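Side-chain contacts in acetyl-CoA acetyltransferase (Mycobacterium smegmatis, PDB 4EGV), which probably transfers acyl groups as a monomeric thiolase-like protein type 1, which joins a thiolase fold to an additional C-terminal domain: residues 278-281 and 282-286; 318-321 and 322-326; 351-354 and 355-359; 429-432 and 433-437. All coordinates share one frame; numbering follows the deposited sequence.

In the fold
Contacts 2, 3 and 4 form one cluster, with contact 2 in its middle. Helix 317-330 (contact 2) meets helix 348-357 (contact 3) through Val320 CG1 and Gly356 O (3.4 Å) and through Ser319 CB and Asn352 ND2 (3.6 Å), the centres of the two contacts lying about 11 Å apart. The centre of contact 4 is about 10 Å from that of contact 2, and here Glu325 OE2 probably accepts a hydrogen bond from Asn431 N at 2.8 Å. Contacts 3 and 4 do not touch; their nearest atoms are about 13 Å apart. Contact 1 stands alone at the C-terminal end of strand 271-279, a strand of the mixed sheet that helix 317-330 packs on, its centre about 30 Å from that of contact 2.

Contact 1: residues 278-281 and 282-286; sequences MSVE and SARKL
Ser279 and Ser282 meet on the closely packed side of this strand-to-helix junction. Ser279 OG accepts from Ser282 N at 3.2 Å, with an N-H...O angle of 157°, and also from the hydroxyl of Ser282, OG to OG 3.1 Å. Two donors thus converge on one oxygen, which a chi1 of 60° swings forward over the first turn. Beside them the selenomethionine Met278 runs along the helix: its CG lies 3.9 Å from Ser282 CB, its SE passes 3.9 Å from Ala283 CA, and the same selenium reaches Leu286 CD1 at 4.2 Å. The modelled position of its end methyl is doubtful. Ser279 is the N-cap of helix 280-286, which starts directly where strand 271-279 of the large mixed sheet ends, and Ala283 N closes the first full turn onto Ser279 O at 3.0 Å. Met278 packs on Val23 and Val136 of the neighbouring strands, and Ser282 also touches Val136. A second packed patch forms round Val280, which is buried against Val21 and Trp293. Arg284 stretches out alongside it and lays one face of its guanidinium on Val280 CG1, CZ to CG1 3.5 Å, while also touching Trp293. The looser side belongs to Glu281 and Lys285. Glu281 extends into solvent and Lys285 bends at several bonds; Glu281 OE2 and Lys285 NZ remain 6.1 Å apart, too far for a salt bridge, so any attraction is probably weak.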
loop_
_atom_site.group_PDB
_atom_site.type_symbol
_atom_site.label_atom_id
_atom_site.label_comp_id
_atom_site.label_asym_id
_atom_site.label_seq_id
_atom_site.Cartn_x
_atom_site.Cartn_y
_atom_site.Cartn_z
HETATM N N MSE A 278 -13.681 -17.818 7.173
HETATM C CA MSE A 278 -14.758 -18.544 7.845
HETATM C C MSE A 278 -14.568 -18.536 9.353
HETATM O O MSE A 278 -13.480 -18.318 9.843
HETATM C CB MSE A 278 -14.707 -20.016 7.434
HETATM C CG MSE A 278 -15.613 -20.482 6.370
HETATM SE SE MSE A 278 -15.174 -22.352 5.871
HETATM C CE MSE A 278 -13.717 -22.551 7.093
ATOM N N SER A 279 -15.639 -18.844 10.075
ATOM C CA SER A 279 -15.558 -19.222 11.463
ATOM C C SER A 279 -15.015 -20.622 11.514
ATOM O O SER A 279 -15.275 -21.424 10.655
ATOM C CB SER A 279 -16.923 -19.135 12.136
ATOM O OG SER A 279 -17.867 -19.969 11.527
ATOM N N VAL A 280 -14.235 -20.902 12.530
ATOM C CA VAL A 280 -13.734 -22.237 12.813
ATOM C C VAL A 280 -14.863 -23.311 12.856
ATOM O O VAL A 280 -14.677 -24.449 12.436
ATOM C CB VAL A 280 -12.816 -22.126 14.080
ATOM C CG1 VAL A 280 -12.919 -23.273 15.054
ATOM C CG2 VAL A 280 -11.397 -21.804 13.674
ATOM N N GLU A 281 -16.036 -22.914 13.322
ATOM C CA GLU A 281 -17.226 -23.725 13.296
ATOM C C GLU A 281 -17.705 -24.056 11.893
ATOM O O GLU A 281 -18.085 -25.177 11.612
ATOM C CB GLU A 281 -18.330 -23.010 14.037
ATOM C CG GLU A 281 -19.630 -23.785 14.153
ATOM C CD GLU A 281 -20.765 -22.950 14.758
ATOM O OE1 GLU A 281 -20.680 -21.688 14.826
ATOM O OE2 GLU A 281 -21.755 -23.564 15.183
ATOM N N SER A 282 -17.709 -23.080 11.008
ATOM C CA SER A 282 -17.990 -23.369 9.603
ATOM C C SER A 282 -16.921 -24.225 8.920
ATOM O O SER A 282 -17.223 -25.039 8.065
ATOM C CB SER A 282 -18.205 -22.089 8.818
ATOM O OG SER A 282 -19.347 -21.414 9.251
ATOM N N ALA A 283 -15.676 -24.065 9.323
ATOM C CA ALA A 283 -14.599 -24.874 8.781
ATOM C C ALA A 283 -14.730 -26.358 9.103
ATOM O O ALA A 283 -14.402 -27.188 8.292
ATOM C CB ALA A 283 -13.270 -24.342 9.229
ATOM N N ARG A 284 -15.201 -26.679 10.308
ATOM C CA ARG A 284 -15.433 -28.061 10.721
ATOM C C ARG A 284 -16.659 -28.658 10.014
ATOM O O ARG A 284 -16.585 -29.762 9.500
ATOM C CB ARG A 284 -15.559 -28.143 12.238
ATOM C CG ARG A 284 -14.213 -28.181 12.944
ATOM C CD ARG A 284 -14.395 -28.241 14.426
ATOM N NE ARG A 284 -13.239 -27.705 15.156
ATOM C CZ ARG A 284 -13.288 -26.661 16.009
ATOM N NH1 ARG A 284 -14.446 -26.013 16.282
ATOM N NH2 ARG A 284 -12.173 -26.286 16.618
ATOM N N LYS A 285 -17.754 -27.898 9.964
ATOM C CA LYS A 285 -19.025 -28.276 9.323
ATOM C C LYS A 285 -18.892 -28.650 7.860
ATOM O O LYS A 285 -19.461 -29.609 7.419
ATOM C CB LYS A 285 -20.036 -27.138 9.478
ATOM C CG LYS A 285 -21.499 -27.559 9.507
ATOM C CD LYS A 285 -22.257 -26.857 10.680
ATOM C CE LYS A 285 -22.475 -25.324 10.500
ATOM N NZ LYS A 285 -23.604 -25.045 9.573
ATOM N N LEU A 286 -18.031 -27.913 7.202
ATOM C CA LEU A 286 -17.778 -27.966 5.791
ATOM C C LEU A 286 -16.644 -28.875 5.404
ATOM O O LEU A 286 -16.485 -29.164 4.258
ATOM C CB LEU A 286 -17.458 -26.571 5.315
ATOM C CG LEU A 286 -18.628 -25.662 5.037
ATOM C CD1 LEU A 286 -18.153 -24.660 4.130
ATOM C CD2 LEU A 286 -19.752 -26.374 4.413
#

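Contact 2: residues 318-321 and 322-326; sequences ASVT and AVNEA
The flat amide of Asn324 rests one face over the preceding turn, where Val320 supplies two atoms. Val320 O lies 3.8 Å from Asn324 CG, and on that same face, displaced outward past the nitrogen, Val320 CG1 lies 3.9 Å from Asn324 ND2. Both side chains point the same way, but Val320 faces helix 348-357 while Asn324 is exposed. A chi1 of -81° places the amide carbon CG beside the backbone nitrogen, back toward the earlier turn. The other flat group, the carboxylate of Glu325, turns away after a bend at chi2; its OE2 makes a salt bridge to Arg328, besides its link to Asn431. These residues belong to helix 317-330 of the thiolase fold, which lies on the large mixed sheet: Ala322 touches Val417 and Met302 of two adjoining strands, and Val323 touches Val417 and, in helix 348-357, Ile353. Regular i to i+4 bonds run beneath the side chains, among them Asn324 N to Val320 O at 2.9 Å and Glu325 N to Thr321 O at 2.9 Å. Val323 CG2 leans on Ser319 O at 3.5 Å, and Glu325 CB on Thr321 O at 3.3 Å. The hydroxyls turn backward along the helix: Thr321 OG1 bonds to Pro317 O, and Ser319 OG to Ser316 OG.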
loop_
_atom_site.group_PDB
_atom_site.type_symbol
_atom_site.label_atom_id
_atom_site.label_comp_id
_atom_site.label_asym_id
_atom_site.label_seq_id
_atom_site.Cartn_x
_atom_site.Cartn_y
_atom_site.Cartn_z
ATOM N N ALA A 318 1.275 7.429 11.563
ATOM C CA ALA A 318 0.102 6.541 11.551
ATOM C C ALA A 318 0.386 5.150 10.982
ATOM O O ALA A 318 -0.193 4.176 11.401
ATOM C CB ALA A 318 -1.071 7.184 10.828
ATOM N N SER A 319 1.300 5.038 10.044
ATOM C CA SER A 319 1.595 3.734 9.494
ATOM C C SER A 319 2.363 2.899 10.484
ATOM O O SER A 319 2.174 1.723 10.592
ATOM C CB SER A 319 2.345 3.881 8.171
ATOM O OG SER A 319 1.670 4.810 7.343
ATOM N N VAL A 320 3.248 3.532 11.205
ATOM C CA VAL A 320 4.093 2.873 12.160
ATOM C C VAL A 320 3.256 2.440 13.353
ATOM O O VAL A 320 3.399 1.336 13.845
ATOM C CB VAL A 320 5.202 3.840 12.624
ATOM C CG1 VAL A 320 6.118 3.192 13.665
ATOM C CG2 VAL A 320 5.978 4.379 11.425
ATOM N N THR A 321 2.373 3.321 13.797
ATOM C CA THR A 321 1.451 3.041 14.858
ATOM C C THR A 321 0.593 1.822 14.544
ATOM O O THR A 321 0.365 0.983 15.424
ATOM C CB THR A 321 0.561 4.256 15.148
ATOM O OG1 THR A 321 1.395 5.382 15.395
ATOM C CG2 THR A 321 -0.320 4.039 16.401
ATOM N N ALA A 322 0.134 1.717 13.298
ATOM C CA ALA A 322 -0.652 0.570 12.847
ATOM C C ALA A 322 0.150 -0.681 12.960
ATOM O O ALA A 322 -0.351 -1.669 13.463
ATOM C CB ALA A 322 -1.176 0.753 11.418
ATOM N N VAL A 323 1.394 -0.642 12.500
ATOM C CA VAL A 323 2.297 -1.777 12.622
ATOM C C VAL A 323 2.501 -2.196 14.071
ATOM O O VAL A 323 2.398 -3.360 14.388
ATOM C CB VAL A 323 3.645 -1.507 11.952
ATOM C CG1 VAL A 323 4.696 -2.504 12.395
ATOM C CG2 VAL A 323 3.506 -1.553 10.434
ATOM N N ASN A 324 2.759 -1.238 14.945
ATOM C CA ASN A 324 3.006 -1.532 16.344
ATOM C C ASN A 324 1.803 -2.051 17.103
ATOM O O ASN A 324 1.947 -2.936 17.934
ATOM C CB ASN A 324 3.614 -0.335 17.064
ATOM C CG ASN A 324 5.105 -0.208 16.829
ATOM O OD1 ASN A 324 5.790 -1.211 16.607
ATOM N ND2 ASN A 324 5.614 1.028 16.865
ATOM N N GLU A 325 0.626 -1.504 16.817
ATOM C CA GLU A 325 -0.629 -1.979 17.392
ATOM C C GLU A 325 -0.990 -3.402 16.920
ATOM O O GLU A 325 -1.486 -4.225 17.702
ATOM C CB GLU A 325 -1.752 -0.977 17.114
ATOM C CG GLU A 325 -3.186 -1.449 17.400
ATOM C CD GLU A 325 -3.482 -1.661 18.881
ATOM O OE1 GLU A 325 -2.680 -1.239 19.724
ATOM O OE2 GLU A 325 -4.525 -2.249 19.198
ATOM N N ALA A 326 -0.724 -3.702 15.653
ATOM C CA ALA A 326 -0.930 -5.027 15.113
ATOM C C ALA A 326 -0.009 -6.036 15.733
ATOM O O ALA A 326 -0.371 -7.177 15.860
ATOM C CB ALA A 326 -0.727 -5.008 13.671
#

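Contact 3: residues 351-354 and 355-359; sequences FNIC and DGTGL
Asp355 and Phe351 begin the hydrogen bonding: Asp355 N lies nearly in line with the C=O of Phe351, 2.9 Å from its O, though the bond is bent at the hydrogen (145°). One residue on, Gly356 N to Asn352 O is weak at 3.4 Å. Gly358 N then reaches Cys354 O at 3.3 Å, standing well out of the carbonyl plane. Gly358 is the first residue to leave helical angles, and its positive phi (97°) turns the chain away from helix 348-357. This helix packs among others of the thiolase fold: Ile353 touches Ser319 of helix 317-330, the Phe351 side chain touches Ala216, Met217 and Leu220 of helix 210-230, and helix 191-206 contributes Arg202. The charged contacts centre on this arginine, which makes a salt bridge with Asp355 OD2 and a cation-pi contact with the Phe351 ring, tying both residues to one guanidinium. As a separate close approach, a chi1 of -74° folds the carboxylate of Asp355 back toward the earlier turn, CG 3.4 Å from Phe351 O. Apolar contacts are lighter, and the modelled position of the Thr357 methyl beside Ile353 is doubtful. Beyond the turn, Leu359 comes back to Cys354, its CB 4.4 Å from SG, and touches Arg365 and Leu367.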
loop_
_atom_site.group_PDB
_atom_site.type_symbol
_atom_site.label_atom_id
_atom_site.label_comp_id
_atom_site.label_asym_id
_atom_site.label_seq_id
_atom_site.Cartn_x
_atom_site.Cartn_y
_atom_site.Cartn_z
ATOM N N PHE A 351 10.371 2.501 3.214
ATOM C CA PHE A 351 11.308 3.259 4.046
ATOM C C PHE A 351 10.694 3.659 5.373
ATOM O O PHE A 351 11.286 3.488 6.414
ATOM C CB PHE A 351 11.743 4.538 3.330
ATOM C CG PHE A 351 12.875 4.351 2.377
ATOM C CD1 PHE A 351 13.911 3.464 2.661
ATOM C CD2 PHE A 351 12.936 5.090 1.207
ATOM C CE1 PHE A 351 14.966 3.302 1.783
ATOM C CE2 PHE A 351 13.983 4.940 0.335
ATOM C CZ PHE A 351 15.002 4.044 0.629
ATOM N N ASN A 352 9.476 4.176 5.294
ATOM C CA ASN A 352 8.802 4.778 6.394
ATOM C C ASN A 352 8.503 3.812 7.504
ATOM O O ASN A 352 8.567 4.183 8.654
ATOM C CB ASN A 352 7.537 5.433 5.884
ATOM C CG ASN A 352 6.681 5.982 6.999
ATOM O OD1 ASN A 352 7.039 6.965 7.673
ATOM N ND2 ASN A 352 5.529 5.337 7.207
ATOM N N ILE A 353 8.165 2.572 7.165
ATOM C CA ILE A 353 7.950 1.551 8.189
ATOM C C ILE A 353 9.270 1.263 8.880
ATOM O O ILE A 353 9.363 1.271 10.104
ATOM C CB ILE A 353 7.354 0.266 7.635
ATOM C CG1 ILE A 353 5.915 0.504 7.219
ATOM C CG2 ILE A 353 7.428 -0.841 8.668
ATOM C CD1 ILE A 353 5.089 1.261 8.221
ATOM N N CYS A 354 10.298 1.085 8.068
ATOM C CA CYS A 354 11.660 0.895 8.524
ATOM C C CYS A 354 12.231 1.971 9.469
ATOM O O CYS A 354 12.933 1.658 10.414
ATOM C CB CYS A 354 12.549 0.715 7.300
ATOM S SG CYS A 354 12.159 -0.802 6.380
ATOM N N ASP A 355 11.923 3.229 9.201
ATOM C CA ASP A 355 12.378 4.356 9.997
ATOM C C ASP A 355 11.780 4.437 11.376
ATOM O O ASP A 355 12.482 4.762 12.308
ATOM C CB ASP A 355 12.044 5.661 9.305
ATOM C CG ASP A 355 12.924 5.947 8.129
ATOM O OD1 ASP A 355 13.941 5.266 7.924
ATOM O OD2 ASP A 355 12.580 6.887 7.408
ATOM N N GLY A 356 10.485 4.179 11.508
ATOM C CA GLY A 356 9.822 4.291 12.803
ATOM C C GLY A 356 9.817 3.029 13.641
ATOM O O GLY A 356 9.372 3.038 14.771
ATOM N N THR A 357 10.328 1.943 13.087
ATOM C CA THR A 357 10.176 0.635 13.687
ATOM C C THR A 357 11.512 0.017 14.080
ATOM O O THR A 357 11.564 -0.855 14.902
ATOM C CB THR A 357 9.427 -0.295 12.720
ATOM O OG1 THR A 357 9.067 -1.484 13.397
ATOM C CG2 THR A 357 10.288 -0.703 11.567
ATOM N N GLY A 358 12.587 0.484 13.467
ATOM C CA GLY A 358 13.914 -0.048 13.697
ATOM C C GLY A 358 14.360 -1.076 12.684
ATOM O O GLY A 358 15.543 -1.301 12.539
ATOM N N LEU A 359 13.411 -1.718 12.007
ATOM C CA LEU A 359 13.681 -2.714 10.961
ATOM C C LEU A 359 14.676 -2.191 9.936
ATOM O O LEU A 359 14.463 -1.139 9.358
ATOM C CB LEU A 359 12.393 -3.010 10.200
ATOM C CG LEU A 359 11.897 -4.420 9.881
ATOM C CD1 LEU A 359 10.915 -4.521 8.735
ATOM C CD2 LEU A 359 12.882 -5.531 9.931
#

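Contact 4: residues 429-432 and 433-437; sequences ADNS and AQLQA
Leu435 curls back over the carbonyl of Asn431. Its CB lies 3.5 Å from Asn431 O and its CG 3.4 Å from that same oxygen, because chi1 of -75° carries the branch back beside the backbone nitrogen. At the tip, CD1 sits 3.7 Å from Asn431 O and also packs on Glu325 OE1 at 3.5 Å. Asn431 O is meanwhile the acceptor for Leu435 N, almost straight at 165°, so one oxygen both closes the first turn and supports the side chain. Gln436 N likewise bonds to Ser432 O. Asn431 holds the N-cap position but makes no capping bond with its side chain. Its amide instead takes Gln434 CB over one face, 4.0 Å from both Asn431 OD1 and Asn431 ND2, while the amide of Gln434 is turned 33° from it and bonds onward through NE2 to Glu438. The polar grip comes one residue earlier, in an Asx turn. Asp430 OD1 accepts Ser432 N at 3.1 Å through its anti lone pair, and Ser432 OG from above the carboxylate plane, which ties the loop to the helix start. Asp430 OD2 bonds to His299, and Ser432 OG also bonds to Asp301 N. Helix 432-440 thus begins against strand 294-303, where Ser432 touches Ala300 and both Leu435 and Gln436 touch Met302; helix 317-330 lies beside it, with Val329 touching Asp430 of the loop.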
loop_
_atom_site.group_PDB
_atom_site.type_symbol
_atom_site.label_atom_id
_atom_site.label_comp_id
_atom_site.label_asym_id
_atom_site.label_seq_id
_atom_site.Cartn_x
_atom_site.Cartn_y
_atom_site.Cartn_z
ATOM N N ALA A 429 -9.946 -7.871 19.818
ATOM C CA ALA A 429 -10.317 -6.550 19.282
ATOM C C ALA A 429 -9.129 -5.564 19.368
ATOM O O ALA A 429 -8.462 -5.473 20.390
ATOM C CB ALA A 429 -11.585 -5.982 19.976
ATOM N N ASP A 430 -8.865 -4.845 18.280
ATOM C CA ASP A 430 -7.823 -3.822 18.262
ATOM C C ASP A 430 -8.293 -2.412 18.711
ATOM O O ASP A 430 -9.469 -2.067 18.703
ATOM C CB ASP A 430 -7.037 -3.805 16.912
ATOM C CG ASP A 430 -7.826 -3.190 15.738
ATOM O OD1 ASP A 430 -8.203 -2.009 15.819
ATOM O OD2 ASP A 430 -8.033 -3.883 14.714
ATOM N N ASN A 431 -7.298 -1.614 19.071
ATOM C CA ASN A 431 -7.447 -0.292 19.619
ATOM C C ASN A 431 -7.298 0.858 18.611
ATOM O O ASN A 431 -6.896 1.953 18.971
ATOM C CB ASN A 431 -6.428 -0.133 20.738
ATOM C CG ASN A 431 -6.910 0.777 21.814
ATOM O OD1 ASN A 431 -8.062 0.703 22.231
ATOM N ND2 ASN A 431 -6.037 1.669 22.260
ATOM N N SER A 432 -7.654 0.621 17.358
ATOM C CA SER A 432 -7.447 1.594 16.304
ATOM C C SER A 432 -8.237 2.858 16.510
ATOM O O SER A 432 -7.734 3.932 16.276
ATOM C CB SER A 432 -7.806 0.998 14.951
ATOM O OG SER A 432 -6.825 0.076 14.575
ATOM N N ALA A 433 -9.484 2.717 16.930
ATOM C CA ALA A 433 -10.388 3.854 17.096
ATOM C C ALA A 433 -9.842 4.916 18.074
ATOM O O ALA A 433 -9.827 6.102 17.777
ATOM C CB ALA A 433 -11.761 3.354 17.514
ATOM N N GLN A 434 -9.373 4.460 19.224
ATOM C CA GLN A 434 -8.761 5.311 20.240
ATOM C C GLN A 434 -7.355 5.819 19.826
ATOM O O GLN A 434 -7.002 6.947 20.118
ATOM C CB GLN A 434 -8.768 4.582 21.618
ATOM C CG GLN A 434 -8.084 5.297 22.822
ATOM C CD GLN A 434 -8.725 6.654 23.242
ATOM O OE1 GLN A 434 -9.938 6.832 23.175
ATOM N NE2 GLN A 434 -7.888 7.599 23.681
ATOM N N LEU A 435 -6.563 4.994 19.145
ATOM C CA LEU A 435 -5.292 5.441 18.539
ATOM C C LEU A 435 -5.441 6.467 17.398
ATOM O O LEU A 435 -4.576 7.312 17.229
ATOM C CB LEU A 435 -4.478 4.250 18.042
ATOM C CG LEU A 435 -3.797 3.452 19.141
ATOM C CD1 LEU A 435 -3.241 2.111 18.725
ATOM C CD2 LEU A 435 -2.885 4.212 20.074
ATOM N N GLN A 436 -6.511 6.353 16.610
ATOM C CA GLN A 436 -6.868 7.319 15.592
ATOM C C GLN A 436 -7.276 8.675 16.209
ATOM O O GLN A 436 -6.870 9.719 15.728
ATOM C CB GLN A 436 -8.004 6.753 14.723
ATOM C CG GLN A 436 -8.282 7.512 13.430
ATOM C CD GLN A 436 -7.072 7.530 12.500
ATOM O OE1 GLN A 436 -6.415 8.557 12.340
ATOM N NE2 GLN A 436 -6.751 6.370 11.909
ATOM N N ALA A 437 -8.086 8.654 17.264
ATOM C CA ALA A 437 -8.546 9.889 17.891
ATOM C C ALA A 437 -7.396 10.639 18.572
ATOM O O ALA A 437 -7.406 11.879 18.643
ATOM C CB ALA A 437 -9.697 9.630 18.850
#